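Long-range contact in MutT/nudix family protein (PDB 3GZ5), which probably acts as an ADP-ribose-responsive transcriptional regulator of NAD metabolism, joining a Nudix domain to a DNA-binding winged helix-turn-helix domain: residues R198-G210 with N221-F234. Numbering follows the deposited sequence.
Sequences RRVEQADLLIDTG and NLYCLKPDTASYRF
Phe234 presents one ring face to the Arg199 guanidinium, a cation-pi contact with Arg199 CZ 3.9 Å from the Phe234 ring centroid and 15° off the normal; the opposite face takes Tyr232 CE2, while Phe234 CG lies in plane at the edge of the Tyr232 ring. Ala203 CB meets both rings obliquely, 3.5 Å from Phe234 CE1. Leu205 lies over a face of Tyr232, its CG offset toward the rim and CD1 3.5 Å from Tyr232 CD2, and Leu206 CD1 lies over a face of Tyr223. The Lys226 chain, extended beyond CG (chi2 -177°), delivers NZ to Asp204 O at 2.8 Å, from 48° out of the carbonyl plane. Asp204 adds a long salt bridge (OD2 to Lys226 NZ, 3.6 Å), and a water links NZ, Asp204 OD1 and Leu206 O. A methionine in place of Lys226 would probably leave Asp204 without this countercharge, and its carbonyl and the bridging water without their NZ donor. Ile207 and Cys224 form an antiparallel hydrogen-bonded pair (Ile207 N to Cys224 O, Cys224 N to Ile207 O), and Thr209 N donates to Leu222 O. Helix 193-203 leading into the wing hairpin of strands 206-213 and 220-225 is characteristic of the winged helix-turn-helix fold, here NrtR's DNA-binding domain.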
ATOM      1  N   ARG B 198     -17.695 -20.822  -7.379  1.00 64.76           N
ATOM      2  CA  ARG B 198     -17.826 -20.181  -8.698  1.00 65.81           C
ATOM      3  C   ARG B 198     -16.694 -19.163  -8.985  1.00 65.80           C
ATOM      4  O   ARG B 198     -16.087 -19.189 -10.054  1.00 65.21           O
ATOM      5  CB  ARG B 198     -19.222 -19.536  -8.839  1.00 65.92           C
ATOM      6  CG  ARG B 198     -19.417 -18.532  -9.998  1.00 68.39           C
ATOM      7  CD  ARG B 198     -20.905 -18.396 -10.468  1.00 71.09           C
ATOM      8  NE  ARG B 198     -21.863 -18.260  -9.360  1.00 72.43           N
ATOM      9  CZ  ARG B 198     -22.524 -19.279  -8.797  1.00 72.84           C
ATOM     10  NH1 ARG B 198     -23.365 -19.053  -7.785  1.00 70.83           N
ATOM     11  NH2 ARG B 198     -22.335 -20.528  -9.235  1.00 73.08           N
ATOM     12  N   ARG B 199     -16.421 -18.272  -8.032  1.00 66.28           N
ATOM     13  CA  ARG B 199     -15.337 -17.285  -8.201  1.00 66.29           C
ATOM     14  C   ARG B 199     -13.944 -17.939  -8.252  1.00 65.57           C
ATOM     15  O   ARG B 199     -13.124 -17.593  -9.108  1.00 65.15           O
ATOM     16  CB  ARG B 199     -15.419 -16.169  -7.148  1.00 66.70           C
ATOM     17  CG  ARG B 199     -16.120 -14.879  -7.654  1.00 68.57           C
ATOM     18  CD  ARG B 199     -16.607 -13.965  -6.508  1.00 71.28           C
ATOM     19  NE  ARG B 199     -15.610 -12.972  -6.077  1.00 73.44           N
ATOM     20  CZ  ARG B 199     -14.667 -13.186  -5.154  1.00 74.61           C
ATOM     21  NH1 ARG B 199     -14.560 -14.365  -4.542  1.00 74.47           N
ATOM     22  NH2 ARG B 199     -13.822 -12.215  -4.839  1.00 75.12           N
ATOM     23  N   VAL B 200     -13.701 -18.908  -7.371  1.00 64.84           N
ATOM     24  CA  VAL B 200     -12.443 -19.656  -7.386  1.00 64.53           C
ATOM     25  C   VAL B 200     -12.172 -20.293  -8.763  1.00 64.64           C
ATOM     26  O   VAL B 200     -11.112 -20.043  -9.359  1.00 64.67           O
ATOM     27  CB  VAL B 200     -12.374 -20.727  -6.272  1.00 64.42           C
ATOM     28  CG1 VAL B 200     -11.189 -21.646  -6.493  1.00 63.79           C
ATOM     29  CG2 VAL B 200     -12.283 -20.081  -4.900  1.00 64.09           C
ATOM     30  N   GLU B 201     -13.139 -21.077  -9.257  1.00 64.24           N
ATOM     31  CA  GLU B 201     -13.018 -21.824 -10.513  1.00 64.32           C
ATOM     32  C   GLU B 201     -12.723 -20.914 -11.694  1.00 63.92           C
ATOM     33  O   GLU B 201     -11.970 -21.284 -12.598  1.00 64.29           O
ATOM     34  CB  GLU B 201     -14.265 -22.676 -10.784  1.00 64.66           C
ATOM     35  CG  GLU B 201     -14.407 -23.907  -9.847  1.00 67.18           C
ATOM     36  CD  GLU B 201     -15.636 -24.802 -10.145  1.00 71.02           C
ATOM     37  OE1 GLU B 201     -15.898 -25.136 -11.326  1.00 72.34           O
ATOM     38  OE2 GLU B 201     -16.330 -25.201  -9.180  1.00 72.12           O
ATOM     39  N   GLN B 202     -13.280 -19.711 -11.665  1.00 63.19           N
ATOM     40  CA  GLN B 202     -13.111 -18.762 -12.755  1.00 62.74           C
ATOM     41  C   GLN B 202     -11.805 -17.962 -12.677  1.00 61.81           C
ATOM     42  O   GLN B 202     -11.226 -17.612 -13.708  1.00 61.53           O
ATOM     43  CB  GLN B 202     -14.332 -17.846 -12.830  1.00 63.46           C
ATOM     44  CG  GLN B 202     -15.533 -18.541 -13.484  1.00 64.90           C
ATOM     45  CD  GLN B 202     -16.878 -17.962 -13.069  1.00 67.12           C
ATOM     46  OE1 GLN B 202     -17.829 -18.710 -12.822  1.00 68.21           O
ATOM     47  NE2 GLN B 202     -16.967 -16.629 -12.992  1.00 67.15           N
ATOM     48  N   ALA B 203     -11.349 -17.683 -11.455  1.00 60.75           N
ATOM     49  CA  ALA B 203     -10.028 -17.107 -11.213  1.00 59.47           C
ATOM     50  C   ALA B 203      -8.962 -18.023 -11.806  1.00 58.79           C
ATOM     51  O   ALA B 203      -7.958 -17.560 -12.347  1.00 58.72           O
ATOM     52  CB  ALA B 203      -9.798 -16.940  -9.745  1.00 59.50           C
ATOM     53  N   ASP B 204      -9.188 -19.327 -11.703  1.00 57.46           N
ATOM     54  CA  ASP B 204      -8.300 -20.273 -12.325  1.00 56.45           C
ATOM     55  C   ASP B 204      -6.908 -20.205 -11.670  1.00 54.71           C
ATOM     56  O   ASP B 204      -5.871 -20.138 -12.354  1.00 53.87           O
ATOM     57  CB  ASP B 204      -8.229 -19.929 -13.807  1.00 57.13           C
ATOM     58  CG  ASP B 204      -7.637 -21.017 -14.611  1.00 58.91           C
ATOM     59  OD1 ASP B 204      -8.013 -22.187 -14.371  1.00 60.07           O
ATOM     60  OD2 ASP B 204      -6.782 -20.696 -15.464  1.00 63.07           O
ATOM     61  N   LEU B 205      -6.916 -20.225 -10.337  1.00 52.51           N
ATOM     62  CA  LEU B 205      -5.740 -19.954  -9.499  1.00 50.79           C
ATOM     63  C   LEU B 205      -5.278 -21.145  -8.692  1.00 49.58           C
ATOM     64  O   LEU B 205      -4.185 -21.123  -8.101  1.00 49.59           O
ATOM     65  CB  LEU B 205      -6.041 -18.809  -8.526  1.00 50.54           C
ATOM     66  CG  LEU B 205      -6.116 -17.416  -9.141  1.00 50.61           C
ATOM     67  CD1 LEU B 205      -6.695 -16.438  -8.118  1.00 50.50           C
ATOM     68  CD2 LEU B 205      -4.722 -16.971  -9.619  1.00 49.84           C
ATOM     69  N   LEU B 206      -6.124 -22.162  -8.617  1.00 47.88           N
ATOM     70  CA  LEU B 206      -5.798 -23.343  -7.852  1.00 47.30           C
ATOM     71  C   LEU B 206      -5.440 -24.478  -8.808  1.00 47.89           C
ATOM     72  O   LEU B 206      -6.035 -24.602  -9.897  1.00 47.89           O
ATOM     73  CB  LEU B 206      -6.973 -23.750  -6.961  1.00 46.96           C
ATOM     74  CG  LEU B 206      -7.402 -22.789  -5.847  1.00 46.16           C
ATOM     75  CD1 LEU B 206      -8.531 -23.421  -5.018  1.00 43.51           C
ATOM     76  CD2 LEU B 206      -6.206 -22.495  -4.964  1.00 44.05           C
ATOM     77  N   ILE B 207      -4.461 -25.287  -8.416  1.00 47.41           N
ATOM     78  CA  ILE B 207      -4.159 -26.510  -9.141  1.00 47.47           C
ATOM     79  C   ILE B 207      -4.849 -27.612  -8.379  1.00 47.95           C
ATOM     80  O   ILE B 207      -4.593 -27.785  -7.193  1.00 47.86           O
ATOM     81  CB  ILE B 207      -2.626 -26.795  -9.232  1.00 47.32           C
ATOM     82  CG1 ILE B 207      -1.952 -25.771 -10.160  1.00 46.59           C
ATOM     83  CG2 ILE B 207      -2.365 -28.240  -9.714  1.00 47.32           C
ATOM     84  CD1 ILE B 207      -0.585 -25.290  -9.705  1.00 46.02           C
ATOM     85  N   ASP B 208      -5.748 -28.331  -9.053  1.00 49.04           N
ATOM     86  CA  ASP B 208      -6.332 -29.556  -8.506  1.00 50.02           C
ATOM     87  C   ASP B 208      -5.251 -30.616  -8.572  1.00 51.23           C
ATOM     88  O   ASP B 208      -4.714 -30.888  -9.642  1.00 51.62           O
ATOM     89  CB  ASP B 208      -7.559 -29.989  -9.333  1.00 50.10           C
ATOM     90  CG  ASP B 208      -8.407 -31.051  -8.650  1.00 48.93           C
ATOM     91  OD1 ASP B 208      -7.959 -31.731  -7.685  1.00 49.33           O
ATOM     92  OD2 ASP B 208      -9.563 -31.203  -9.100  1.00 50.37           O
ATOM     93  N   THR B 209      -4.925 -31.184  -7.422  1.00 52.48           N
ATOM     94  CA  THR B 209      -3.925 -32.219  -7.321  1.00 54.96           C
ATOM     95  C   THR B 209      -4.468 -33.557  -7.869  1.00 56.66           C
ATOM     96  O   THR B 209      -3.699 -34.423  -8.309  1.00 57.03           O
ATOM     97  CB  THR B 209      -3.419 -32.354  -5.853  1.00 54.61           C
ATOM     98  OG1 THR B 209      -2.705 -31.153  -5.466  1.00 56.11           O
ATOM     99  CG2 THR B 209      -2.473 -33.496  -5.727  1.00 57.07           C
ATOM    100  N   GLY B 210      -5.789 -33.722  -7.851  1.00 57.80           N
ATOM    101  CA  GLY B 210      -6.376 -35.000  -8.200  1.00 59.40           C
ATOM    102  C   GLY B 210      -6.438 -35.866  -6.967  1.00 60.58           C
ATOM    103  O   GLY B 210      -7.039 -36.938  -6.989  1.00 61.20           O
ATOM    104  N   ASN B 221     -11.342 -32.611  -2.907  1.00 58.59           N
ATOM    105  CA  ASN B 221     -10.185 -32.266  -3.749  1.00 56.43           C
ATOM    106  C   ASN B 221      -9.122 -31.421  -3.031  1.00 55.31           C
ATOM    107  O   ASN B 221      -9.437 -30.435  -2.345  1.00 54.11           O
ATOM    108  CB  ASN B 221     -10.642 -31.509  -4.995  1.00 56.64           C
ATOM    109  CG  ASN B 221     -11.550 -32.331  -5.896  1.00 56.92           C
ATOM    110  OD1 ASN B 221     -12.124 -33.353  -5.483  1.00 57.43           O
ATOM    111  ND2 ASN B 221     -11.689 -31.883  -7.139  1.00 55.80           N
ATOM    112  N   LEU B 222      -7.865 -31.822  -3.211  1.00 53.96           N
ATOM    113  CA  LEU B 222      -6.724 -31.154  -2.598  1.00 52.41           C
ATOM    114  C   LEU B 222      -6.083 -30.256  -3.634  1.00 51.63           C
ATOM    115  O   LEU B 222      -5.772 -30.705  -4.741  1.00 51.20           O
ATOM    116  CB  LEU B 222      -5.729 -32.176  -2.043  1.00 52.13           C
ATOM    117  CG  LEU B 222      -6.152 -32.866  -0.744  1.00 52.70           C
ATOM    118  CD1 LEU B 222      -5.260 -34.085  -0.415  1.00 52.47           C
ATOM    119  CD2 LEU B 222      -6.152 -31.877   0.406  1.00 51.47           C
ATOM    120  N   TYR B 223      -5.925 -28.981  -3.282  1.00 50.32           N
ATOM    121  CA  TYR B 223      -5.476 -27.979  -4.225  1.00 49.42           C
ATOM    122  C   TYR B 223      -4.184 -27.328  -3.761  1.00 49.07           C
ATOM    123  O   TYR B 223      -3.925 -27.249  -2.561  1.00 49.13           O
ATOM    124  CB  TYR B 223      -6.528 -26.890  -4.399  1.00 48.91           C
ATOM    125  CG  TYR B 223      -7.863 -27.344  -4.962  1.00 50.05           C
ATOM    126  CD1 TYR B 223      -8.095 -27.380  -6.353  1.00 49.73           C
ATOM    127  CD2 TYR B 223      -8.910 -27.712  -4.107  1.00 47.64           C
ATOM    128  CE1 TYR B 223      -9.333 -27.772  -6.871  1.00 47.63           C
ATOM    129  CE2 TYR B 223     -10.143 -28.111  -4.612  1.00 47.31           C
ATOM    130  CZ  TYR B 223     -10.360 -28.126  -5.984  1.00 49.83           C
ATOM    131  OH  TYR B 223     -11.598 -28.530  -6.462  1.00 49.98           O
ATOM    132  N   CYS B 224      -3.379 -26.869  -4.719  1.00 48.39           N
ATOM    133  CA  CYS B 224      -2.233 -26.000  -4.419  1.00 47.98           C
ATOM    134  C   CYS B 224      -2.523 -24.662  -5.037  1.00 47.54           C
ATOM    135  O   CYS B 224      -3.263 -24.584  -6.035  1.00 46.82           O
ATOM    136  CB  CYS B 224      -0.945 -26.538  -5.062  1.00 47.42           C
ATOM    137  SG  CYS B 224      -0.438 -28.116  -4.435  1.00 47.99           S
ATOM    138  N   LEU B 225      -1.902 -23.626  -4.482  1.00 46.74           N
ATOM    139  CA  LEU B 225      -1.909 -22.311  -5.111  1.00 47.30           C
ATOM    140  C   LEU B 225      -0.923 -22.242  -6.273  1.00 47.30           C
ATOM    141  O   LEU B 225       0.237 -22.648  -6.141  1.00 47.15           O
ATOM    142  CB  LEU B 225      -1.577 -21.204  -4.093  1.00 46.68           C
ATOM    143  CG  LEU B 225      -2.645 -20.855  -3.051  1.00 47.63           C
ATOM    144  CD1 LEU B 225      -2.211 -19.727  -2.115  1.00 45.45           C
ATOM    145  CD2 LEU B 225      -3.946 -20.491  -3.748  1.00 46.73           C
ATOM    146  N   LYS B 226      -1.401 -21.736  -7.407  1.00 47.56           N
ATOM    147  CA  LYS B 226      -0.523 -21.240  -8.447  1.00 47.90           C
ATOM    148  C   LYS B 226       0.262 -20.056  -7.882  1.00 49.02           C
ATOM    149  O   LYS B 226      -0.291 -19.251  -7.131  1.00 48.27           O
ATOM    150  CB  LYS B 226      -1.323 -20.789  -9.670  1.00 47.50           C
ATOM    151  CG  LYS B 226      -1.810 -21.932 -10.515  1.00 45.91           C
ATOM    152  CD  LYS B 226      -2.523 -21.451 -11.738  1.00 43.16           C
ATOM    153  CE  LYS B 226      -3.427 -22.552 -12.249  1.00 42.82           C
ATOM    154  NZ  LYS B 226      -4.212 -22.136 -13.443  1.00 44.07           N
ATOM    155  N   PRO B 227       1.568 -19.983  -8.191  1.00 50.57           N
ATOM    156  CA  PRO B 227       2.374 -18.780  -7.904  1.00 51.56           C
ATOM    157  C   PRO B 227       1.594 -17.463  -8.125  1.00 52.52           C
ATOM    158  O   PRO B 227       1.578 -16.607  -7.227  1.00 51.85           O
ATOM    159  CB  PRO B 227       3.516 -18.882  -8.908  1.00 51.22           C
ATOM    160  CG  PRO B 227       3.733 -20.415  -9.043  1.00 52.76           C
ATOM    161  CD  PRO B 227       2.374 -21.074  -8.791  1.00 50.58           C
ATOM    162  N   ASP B 228       0.939 -17.328  -9.288  1.00 53.28           N
ATOM    163  CA  ASP B 228       0.255 -16.071  -9.658  1.00 54.30           C
ATOM    164  C   ASP B 228      -0.944 -15.673  -8.770  1.00 53.75           C
ATOM    165  O   ASP B 228      -1.530 -14.607  -8.974  1.00 53.62           O
ATOM    166  CB  ASP B 228      -0.082 -16.015 -11.167  1.00 55.39           C
ATOM    167  CG  ASP B 228      -1.379 -16.769 -11.543  1.00 59.44           C
ATOM    168  OD1 ASP B 228      -1.950 -16.466 -12.622  1.00 63.32           O
ATOM    169  OD2 ASP B 228      -1.821 -17.681 -10.795  1.00 62.60           O
ATOM    170  N   THR B 229      -1.291 -16.520  -7.786  1.00 53.45           N
ATOM    171  CA  THR B 229      -2.247 -16.163  -6.728  1.00 52.43           C
ATOM    172  C   THR B 229      -1.838 -14.860  -6.038  1.00 52.15           C
ATOM    173  O   THR B 229      -2.689 -14.046  -5.678  1.00 51.34           O
ATOM    174  CB  THR B 229      -2.348 -17.277  -5.657  1.00 53.04           C
ATOM    175  OG1 THR B 229      -2.756 -18.509  -6.266  1.00 54.46           O
ATOM    176  CG2 THR B 229      -3.361 -16.914  -4.537  1.00 52.57           C
ATOM    177  N   ALA B 230      -0.526 -14.676  -5.873  1.00 51.60           N
ATOM    178  CA  ALA B 230       0.036 -13.574  -5.112  1.00 51.91           C
ATOM    179  C   ALA B 230      -0.368 -12.217  -5.683  1.00 52.17           C
ATOM    180  O   ALA B 230      -0.638 -11.275  -4.934  1.00 51.92           O
ATOM    181  CB  ALA B 230       1.571 -13.698  -5.067  1.00 51.94           C
ATOM    182  N   SER B 231      -0.394 -12.134  -7.016  1.00 51.99           N
ATOM    183  CA  SER B 231      -0.729 -10.915  -7.723  1.00 52.86           C
ATOM    184  C   SER B 231      -2.180 -10.850  -8.245  1.00 52.56           C
ATOM    185  O   SER B 231      -2.673  -9.764  -8.550  1.00 52.15           O
ATOM    186  CB  SER B 231       0.256 -10.715  -8.888  1.00 53.33           C
ATOM    187  OG  SER B 231      -0.007 -11.659  -9.909  1.00 54.77           O
ATOM    188  N   TYR B 232      -2.864 -11.988  -8.362  1.00 52.90           N
ATOM    189  CA  TYR B 232      -4.230 -11.967  -8.921  1.00 53.21           C
ATOM    190  C   TYR B 232      -5.256 -11.293  -8.006  1.00 53.18           C
ATOM    191  O   TYR B 232      -5.385 -11.655  -6.825  1.00 52.78           O
ATOM    192  CB  TYR B 232      -4.720 -13.373  -9.272  1.00 53.87           C
ATOM    193  CG  TYR B 232      -6.086 -13.371  -9.942  1.00 54.48           C
ATOM    194  CD1 TYR B 232      -6.205 -13.540 -11.331  1.00 55.14           C
ATOM    195  CD2 TYR B 232      -7.258 -13.185  -9.190  1.00 54.25           C
ATOM    196  CE1 TYR B 232      -7.451 -13.529 -11.953  1.00 56.00           C
ATOM    197  CE2 TYR B 232      -8.510 -13.175  -9.796  1.00 56.57           C
ATOM    198  CZ  TYR B 232      -8.603 -13.342 -11.178  1.00 57.30           C
ATOM    199  OH  TYR B 232      -9.845 -13.326 -11.772  1.00 57.72           O
ATOM    200  N   ARG B 233      -6.003 -10.348  -8.571  1.00 53.66           N
ATOM    201  CA  ARG B 233      -7.112  -9.693  -7.871  1.00 54.63           C
ATOM    202  C   ARG B 233      -8.422  -9.777  -8.665  1.00 55.41           C
ATOM    203  O   ARG B 233      -8.448  -9.457  -9.860  1.00 55.08           O
ATOM    204  CB  ARG B 233      -6.782  -8.215  -7.593  1.00 54.23           C
ATOM    205  CG  ARG B 233      -5.536  -7.972  -6.721  1.00 55.00           C
ATOM    206  CD  ARG B 233      -5.661  -8.572  -5.293  1.00 55.75           C
ATOM    207  NE  ARG B 233      -4.425  -8.453  -4.499  1.00 55.90           N
ATOM    208  CZ  ARG B 233      -3.441  -9.352  -4.480  1.00 53.83           C
ATOM    209  NH1 ARG B 233      -3.521 -10.462  -5.199  1.00 51.04           N
ATOM    210  NH2 ARG B 233      -2.363  -9.142  -3.728  1.00 56.12           N
ATOM    211  N   PHE B 234      -9.506 -10.191  -7.996  1.00 56.36           N
ATOM    212  CA  PHE B 234     -10.852 -10.097  -8.564  1.00 57.40           C
ATOM    213  C   PHE B 234     -11.235  -8.630  -8.620  1.00 58.04           C
ATOM    214  O   PHE B 234     -10.887  -7.855  -7.723  1.00 57.84           O
ATOM    215  CB  PHE B 234     -11.899 -10.808  -7.695  1.00 57.19           C
ATOM    216  CG  PHE B 234     -11.690 -12.285  -7.553  1.00 58.54           C
ATOM    217  CD1 PHE B 234     -12.098 -13.159  -8.555  1.00 58.94           C
ATOM    218  CD2 PHE B 234     -11.119 -12.810  -6.395  1.00 59.66           C
ATOM    219  CE1 PHE B 234     -11.927 -14.531  -8.412  1.00 59.04           C
ATOM    220  CE2 PHE B 234     -10.945 -14.179  -6.238  1.00 59.34           C
ATOM    221  CZ  PHE B 234     -11.339 -15.042  -7.250  1.00 59.69           C
TER
HETATM  222  O   HOH W   1      -6.480 -23.745 -12.470  1.00 44.29           O